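Local atomic coordinates of AGR_L_2016p (Agrobacterium tumefaciens, PDB entry 2GVH), a protein that probably hydrolyses acyl-CoA thioesters to coenzyme A and free fatty acids, as a member of the hotdog-fold thioesterase superfamily. Residues T45-T50 against M111-I116; A59-T64 against V163-P168; A184-A189 against I254-H259. All coordinates share one frame; numbering follows the deposited sequence.

Overall arrangement
Followed from the N terminus, the chain first closes a loop at interaction 1, where 111-116 returns against 45-50 and sets the turn leading into helix 49-67 against the first five-stranded sheet. Segment 59-64, further along that helix, lies inside this loop, but its partner 163-168 comes well after it, so interaction 2 crosses interaction 1 and ties the first hotdog unit to the second. Interaction 3 follows in series and packs helix 179-198 on the second sheet, with 184-189 against 254-259. Interactions 2 and 3 touch: Y185 OH lies 3.0 Å from V163 O, a probable hydrogen bond. Interactions 1 and 2 share helix 49-67 without touching.

Interaction 1. Residues T45-T50 against M111-I116; sequences TLFGGT and MVAETI
The terminal methyl of selenomethionine M111 fits into the corner between the L46 side chain and the F47 ring. L46 CD2 covers one ring face, standing 4.1 Å above the plane of the F47 ring and over its centre. The M111 methyl sits beside it on that same side, with M111 CE 3.8 Å from L46 CD2. M111 CE also lies 3.6 Å from both F47 CD1 and F47 CE1, which places it against one ring bond and not against a single atom; it approaches the ring obliquely. M111 can reach this far from the strand because its chain is stretched out: CG is anti to the backbone N (chi1 167°), and the bonds beyond it remain extended, so that the methyl is carried off the sheet like a long peg.

A113, two residues further along strand 104-115, is the smaller bump. Its CB meets the rim of the F47 ring in the ring plane, 4.0 Å from both F47 CE1 and F47 CZ. The ring's outer edge is thus turned to A113, while CE1 at the same corner also meets the M111 methyl. The benzyl group is aimed there with CG anti to its own carbonyl carbon (chi1 -60°). The backbones remain well apart, with F47 CA 9.6 Å from A113 CA, so the contact rests mainly on side chains reaching out from both.

F47 is the centre of an inverse gamma turn, and G48 after it is the N-cap of helix 49-67. H43 also meets the F47 ring, while V91 and F93 of strand 89-100 also touch M111. This apolar seam, joining the turn before a long helix to the inner face of an antiparallel sheet, belongs to the hotdog fold, in which the sheet wraps around that helix.

Interaction 2. Residues A59-T64 against V163-P168; sequences AFIAAT and VEIVFP
The F60 ring meets I165 obliquely, through I165 CD1 lying 4.1 Å from F60 CD2, and F60 lies nearly perpendicular to the I165 side chain. One ring face carries the T64 hydroxyl, with T64 OG1 3.7 Å above the F60 ring plane and over its centre. F178 of the second subunit makes an edge-to-face pair with the same ring. The hydroxyl is held in place by donating to the main chain one helical turn back, T64 OG1 to F60 O at 2.8 Å, from a position tilted well above the carbonyl plane. F60 O also accepts the regular helical bond from T64 N.

I61 occupies the groove between V163 and I165, running antiparallel alongside each of the two. Its CG1 lies 3.8 Å from I165 CD1. With CD1 anti to CA (chi2 172°), the tip of I61 lies against both V163 CG2 and I165 CG1, I61 CD1 being 3.9 Å from each.

The axes of 59-64 and 163-165 approach to 9.7 Å at 97°, an almost perpendicular crossing. Helix 49-67 is the long helix of the first hotdog unit. Strand 160-165 is an outermost strand of the second five-stranded sheet, linked to outermost strand 29-35 of the first by a V163-R30 backbone hydrogen bond. The contact therefore joins two tandem units, consistent with a double-hotdog arrangement.

E164 leaves the strand away from the helix, but its carboxylate turns back, OE1 accepting from I165 N at 2.6 Å through its anti lone pair (N-H...O 159°). E164 OE2 forms a salt bridge with R57 of helix 49-67.

Interaction 3. Residues A184-A189 against I254-H259; sequences AYMTKA and ITATGH
M186, a selenomethionine, touches strand 254-259 with the last atoms of its side chain. Its CE lies over the face of the peptide joining T257 and G258, 3.2 Å from G258 N and 3.6 Å from T257 C. The approach to the amide is close, and at 2.5 Å resolution its exact distance is not to be leaned on. G258 has no side chain on the flank that faces the helix, and a methyl group can therefore approach the main chain there. Beside this, M186 CE packs 4.0 Å from A256 CB, and the selenium lies slightly farther from the same carbon. The methyl thus rests on the bare main chain at G258, flanked by A256 CB.

The shape of the M186 chain explains the approach. CG is anti to the carbonyl carbon, the next bond is extended, and the chain then bends at chi3 (87°), turning CE aside from the outward line of the chain. The axes of the two segments come to 9.6 Å of each other at 49°, and one long side chain spans that separation.

This is the helix-on-sheet packing of a hotdog unit: helix 179-198 lies against the antiparallel sheet that contains strand 252-264. L242, on the adjacent strand 235-246, also touches M186 and is faced by both T255 and A256 in a classic beta bulge, which thus includes one of the residues M186 touches.

Farther out, Y185 and A189 turn to other strands of the same sheet: both pack on A224 of strand 220-231 and on M162 of strand 160-165. A184 and T187 pack against G49 and L52 of the third subunit.

Interaction 1. Residues T45-T50 against M111-I116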
# COMPACT_ATOMS: atom_id res chain seq x y z
N THR B 45 -7.71 -0.19 12.31
CA THR B 45 -8.25 0.25 11.03
C THR B 45 -9.23 -0.75 10.47
O THR B 45 -10.23 -0.37 9.87
CB THR B 45 -7.15 0.49 9.97
OG1 THR B 45 -6.31 -0.66 9.85
CG2 THR B 45 -6.34 1.73 10.31
N LEU B 46 -8.94 -2.03 10.66
CA LEU B 46 -9.81 -3.08 10.15
C LEU B 46 -11.11 -3.16 10.95
O LEU B 46 -12.17 -3.34 10.38
CB LEU B 46 -9.09 -4.41 10.14
CG LEU B 46 -9.84 -5.44 9.32
CD1 LEU B 46 -8.95 -6.07 8.31
CD2 LEU B 46 -10.41 -6.47 10.24
N PHE B 47 -11.03 -3.05 12.27
CA PHE B 47 -12.24 -2.91 13.06
C PHE B 47 -12.48 -1.41 13.16
O PHE B 47 -12.30 -0.77 14.21
CB PHE B 47 -12.07 -3.59 14.41
CG PHE B 47 -11.78 -5.05 14.30
CD1 PHE B 47 -12.78 -5.94 13.94
CD2 PHE B 47 -10.50 -5.54 14.56
CE1 PHE B 47 -12.53 -7.28 13.84
CE2 PHE B 47 -10.24 -6.89 14.47
CZ PHE B 47 -11.26 -7.77 14.10
N GLY B 48 -12.85 -0.87 12.02
CA GLY B 48 -12.84 0.57 11.76
C GLY B 48 -13.08 0.69 10.27
O GLY B 48 -13.72 -0.21 9.65
N GLY B 49 -12.55 1.76 9.70
CA GLY B 49 -12.88 2.16 8.33
C GLY B 49 -12.44 1.16 7.28
O GLY B 49 -13.14 0.93 6.29
N THR B 50 -11.28 0.54 7.50
CA THR B 50 -10.79 -0.40 6.55
C THR B 50 -11.73 -1.57 6.49
O THR B 50 -12.05 -2.08 5.37
CB THR B 50 -9.37 -0.83 6.85
OG1 THR B 50 -8.54 0.34 6.86
CG2 THR B 50 -8.85 -1.76 5.79
N MSE B 111 -19.31 -9.79 7.87
CA MSE B 111 -17.92 -9.70 8.32
C MSE B 111 -17.71 -10.50 9.62
O MSE B 111 -18.12 -10.10 10.74
CB MSE B 111 -17.51 -8.24 8.51
CG MSE B 111 -16.18 -8.09 9.28
SE MSE B 111 -15.69 -6.20 9.62
CE MSE B 111 -14.15 -6.45 10.68
N VAL B 112 -17.05 -11.64 9.49
CA VAL B 112 -16.85 -12.47 10.64
C VAL B 112 -15.38 -12.59 11.05
O VAL B 112 -14.52 -12.98 10.28
CB VAL B 112 -17.40 -13.86 10.37
CG1 VAL B 112 -17.06 -14.76 11.55
CG2 VAL B 112 -18.93 -13.79 10.11
N ALA B 113 -15.09 -12.29 12.29
CA ALA B 113 -13.75 -12.41 12.76
C ALA B 113 -13.66 -13.61 13.67
O ALA B 113 -14.48 -13.76 14.57
CB ALA B 113 -13.35 -11.15 13.51
N GLU B 114 -12.68 -14.48 13.42
CA GLU B 114 -12.42 -15.63 14.28
C GLU B 114 -11.00 -15.53 14.84
O GLU B 114 -10.09 -15.24 14.08
CB GLU B 114 -12.57 -16.91 13.48
CG GLU B 114 -14.00 -17.30 13.25
CD GLU B 114 -14.18 -18.51 12.34
OE1 GLU B 114 -13.33 -19.43 12.34
OE2 GLU B 114 -15.21 -18.53 11.61
N THR B 115 -10.80 -15.79 16.13
CA THR B 115 -9.46 -15.73 16.68
C THR B 115 -8.58 -16.70 15.92
O THR B 115 -9.06 -17.75 15.49
CB THR B 115 -9.34 -16.08 18.19
OG1 THR B 115 -9.94 -17.35 18.44
CG2 THR B 115 -9.98 -15.05 19.05
N ILE B 116 -7.31 -16.35 15.77
CA ILE B 116 -6.34 -17.22 15.17
C ILE B 116 -6.12 -18.37 16.14
O ILE B 116 -6.12 -19.51 15.72
CB ILE B 116 -5.02 -16.47 14.87
CG1 ILE B 116 -5.24 -15.46 13.76
CG2 ILE B 116 -3.91 -17.45 14.50
CD1 ILE B 116 -4.20 -14.43 13.65

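Interaction 2. Residues A59-T64 against V163-P168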
# COMPACT_ATOMS: atom_id res chain seq x y z
N ALA B 59 -18.40 -6.72 -1.88
CA ALA B 59 -19.69 -6.42 -2.44
C ALA B 59 -19.55 -6.14 -3.92
O ALA B 59 -20.26 -6.74 -4.75
CB ALA B 59 -20.27 -5.25 -1.76
N PHE B 60 -18.62 -5.24 -4.23
CA PHE B 60 -18.27 -4.87 -5.57
C PHE B 60 -17.99 -6.09 -6.46
O PHE B 60 -18.68 -6.29 -7.51
CB PHE B 60 -17.09 -3.90 -5.56
CG PHE B 60 -16.49 -3.65 -6.90
CD1 PHE B 60 -17.06 -2.73 -7.77
CD2 PHE B 60 -15.36 -4.33 -7.31
CE1 PHE B 60 -16.51 -2.49 -9.02
CE2 PHE B 60 -14.81 -4.10 -8.57
CZ PHE B 60 -15.37 -3.18 -9.42
N ILE B 61 -17.04 -6.91 -6.03
CA ILE B 61 -16.69 -8.15 -6.73
C ILE B 61 -17.96 -9.00 -6.97
O ILE B 61 -18.18 -9.48 -8.09
CB ILE B 61 -15.67 -8.96 -5.95
CG1 ILE B 61 -14.35 -8.16 -5.78
CG2 ILE B 61 -15.41 -10.30 -6.61
CD1 ILE B 61 -13.34 -8.84 -4.84
N ALA B 62 -18.76 -9.20 -5.93
CA ALA B 62 -19.95 -10.03 -6.07
C ALA B 62 -20.85 -9.53 -7.19
O ALA B 62 -21.17 -10.28 -8.12
CB ALA B 62 -20.73 -10.09 -4.78
N ALA B 63 -21.23 -8.26 -7.10
CA ALA B 63 -21.97 -7.54 -8.11
C ALA B 63 -21.41 -7.72 -9.50
O ALA B 63 -22.15 -8.04 -10.42
CB ALA B 63 -22.00 -6.08 -7.75
N THR B 64 -20.11 -7.51 -9.66
CA THR B 64 -19.50 -7.52 -10.98
C THR B 64 -19.55 -8.92 -11.58
O THR B 64 -19.75 -9.10 -12.77
CB THR B 64 -18.08 -7.00 -10.96
OG1 THR B 64 -18.01 -5.79 -10.17
CG2 THR B 64 -17.64 -6.70 -12.39
N VAL B 163 -11.18 -14.82 -2.84
CA VAL B 163 -10.81 -13.92 -3.95
C VAL B 163 -10.19 -12.61 -3.46
O VAL B 163 -10.25 -12.28 -2.29
CB VAL B 163 -12.00 -13.60 -4.89
CG1 VAL B 163 -12.74 -14.83 -5.30
CG2 VAL B 163 -12.92 -12.65 -4.22
N GLU B 164 -9.60 -11.87 -4.37
CA GLU B 164 -9.06 -10.54 -4.10
C GLU B 164 -8.92 -9.91 -5.48
O GLU B 164 -8.84 -10.61 -6.50
CB GLU B 164 -7.70 -10.61 -3.40
CG GLU B 164 -7.11 -9.25 -2.94
CD GLU B 164 -8.14 -8.28 -2.34
OE1 GLU B 164 -8.90 -7.64 -3.10
OE2 GLU B 164 -8.18 -8.15 -1.10
N ILE B 165 -8.89 -8.58 -5.51
CA ILE B 165 -8.66 -7.90 -6.77
C ILE B 165 -7.18 -7.72 -6.95
O ILE B 165 -6.45 -7.71 -5.97
CB ILE B 165 -9.34 -6.55 -6.77
CG1 ILE B 165 -10.83 -6.76 -6.94
CG2 ILE B 165 -8.84 -5.68 -7.91
CD1 ILE B 165 -11.62 -5.65 -6.35
N VAL B 166 -6.74 -7.63 -8.20
CA VAL B 166 -5.36 -7.32 -8.55
C VAL B 166 -5.17 -5.79 -8.56
O VAL B 166 -5.82 -5.08 -9.32
CB VAL B 166 -4.96 -7.96 -9.92
CG1 VAL B 166 -3.53 -7.57 -10.35
CG2 VAL B 166 -5.04 -9.47 -9.87
N PHE B 167 -4.31 -5.29 -7.69
CA PHE B 167 -4.13 -3.84 -7.56
C PHE B 167 -2.99 -3.37 -8.45
O PHE B 167 -2.04 -4.13 -8.69
CB PHE B 167 -3.79 -3.46 -6.11
CG PHE B 167 -4.91 -3.71 -5.14
CD1 PHE B 167 -6.06 -2.91 -5.14
CD2 PHE B 167 -4.82 -4.76 -4.22
CE1 PHE B 167 -7.10 -3.14 -4.23
CE2 PHE B 167 -5.85 -5.02 -3.33
CZ PHE B 167 -6.99 -4.19 -3.32
N PRO B 168 -3.04 -2.11 -8.90
CA PRO B 168 -1.93 -1.53 -9.70
C PRO B 168 -0.55 -1.76 -9.05
O PRO B 168 0.40 -2.11 -9.74
CB PRO B 168 -2.25 -0.03 -9.70
CG PRO B 168 -3.73 0.03 -9.50
CD PRO B 168 -4.15 -1.15 -8.69

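Interaction 3. Residues A184-A189 against I254-H259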
# COMPACT_ATOMS: atom_id res chain seq x y z
N ALA B 184 2.37 -14.76 -3.13
CA ALA B 184 2.11 -14.30 -1.75
C ALA B 184 0.63 -14.51 -1.44
O ALA B 184 0.26 -14.91 -0.36
CB ALA B 184 2.51 -12.87 -1.57
N TYR B 185 -0.23 -14.30 -2.41
CA TYR B 185 -1.63 -14.57 -2.19
C TYR B 185 -1.83 -16.07 -1.92
O TYR B 185 -2.61 -16.45 -1.05
CB TYR B 185 -2.48 -14.04 -3.34
CG TYR B 185 -3.96 -14.11 -3.06
CD1 TYR B 185 -4.57 -13.21 -2.17
CD2 TYR B 185 -4.75 -15.08 -3.65
CE1 TYR B 185 -5.95 -13.27 -1.88
CE2 TYR B 185 -6.11 -15.16 -3.37
CZ TYR B 185 -6.71 -14.27 -2.50
OH TYR B 185 -8.09 -14.40 -2.27
N MSE B 186 -1.06 -16.91 -2.58
CA MSE B 186 -1.26 -18.32 -2.39
C MSE B 186 -0.85 -18.69 -1.01
O MSE B 186 -1.46 -19.54 -0.38
CB MSE B 186 -0.48 -19.12 -3.41
CG MSE B 186 -0.97 -18.94 -4.80
SE MSE B 186 0.33 -19.71 -6.04
CE MSE B 186 -0.34 -21.56 -6.05
N THR B 187 0.20 -18.07 -0.53
CA THR B 187 0.70 -18.29 0.79
C THR B 187 -0.29 -17.82 1.83
O THR B 187 -0.62 -18.56 2.74
CB THR B 187 2.06 -17.57 0.98
OG1 THR B 187 2.93 -17.97 -0.06
CG2 THR B 187 2.71 -18.00 2.28
N LYS B 188 -0.75 -16.58 1.73
CA LYS B 188 -1.92 -16.13 2.51
C LYS B 188 -3.00 -17.24 2.59
O LYS B 188 -3.37 -17.65 3.67
CB LYS B 188 -2.51 -14.87 1.93
CG LYS B 188 -3.47 -14.18 2.85
CD LYS B 188 -4.13 -13.05 2.15
CE LYS B 188 -4.17 -11.81 3.02
NZ LYS B 188 -4.72 -10.72 2.17
N ALA B 189 -3.46 -17.75 1.45
CA ALA B 189 -4.47 -18.83 1.51
C ALA B 189 -3.96 -20.07 2.27
O ALA B 189 -4.69 -20.69 3.01
CB ALA B 189 -5.00 -19.19 0.11
N ILE B 254 -6.96 -21.63 -14.74
CA ILE B 254 -6.05 -22.07 -13.69
C ILE B 254 -4.71 -21.43 -13.99
O ILE B 254 -4.29 -21.36 -15.12
CB ILE B 254 -6.00 -23.62 -13.60
CG1 ILE B 254 -4.98 -24.10 -12.56
CG2 ILE B 254 -5.78 -24.26 -14.99
CD1 ILE B 254 -5.49 -24.11 -11.09
N THR B 255 -4.05 -20.92 -12.98
CA THR B 255 -2.85 -20.14 -13.18
C THR B 255 -1.64 -20.85 -12.59
O THR B 255 -0.57 -20.87 -13.20
CB THR B 255 -3.01 -18.76 -12.52
OG1 THR B 255 -3.90 -17.97 -13.31
CG2 THR B 255 -1.68 -18.04 -12.40
N ALA B 256 -1.80 -21.43 -11.40
CA ALA B 256 -0.71 -22.07 -10.68
C ALA B 256 -1.22 -23.01 -9.61
O ALA B 256 -2.30 -22.81 -9.07
CB ALA B 256 0.21 -21.00 -10.02
N THR B 257 -0.43 -24.03 -9.31
CA THR B 257 -0.65 -24.87 -8.15
C THR B 257 0.61 -24.85 -7.29
O THR B 257 1.71 -24.97 -7.81
CB THR B 257 -0.96 -26.30 -8.59
OG1 THR B 257 -2.11 -26.28 -9.46
CG2 THR B 257 -1.23 -27.20 -7.37
N GLY B 258 0.45 -24.69 -5.98
CA GLY B 258 1.58 -24.65 -5.08
C GLY B 258 1.37 -25.55 -3.90
O GLY B 258 0.23 -25.85 -3.52
N HIS B 259 2.45 -26.01 -3.30
CA HIS B 259 2.37 -26.78 -2.06
C HIS B 259 3.26 -26.07 -1.07
O HIS B 259 4.45 -25.84 -1.34
CB HIS B 259 2.83 -28.21 -2.28
CG HIS B 259 2.00 -28.94 -3.28
ND1 HIS B 259 0.99 -29.81 -2.92
CD2 HIS B 259 1.99 -28.89 -4.64
CE1 HIS B 259 0.41 -30.28 -4.02
NE2 HIS B 259 1.00 -29.73 -5.07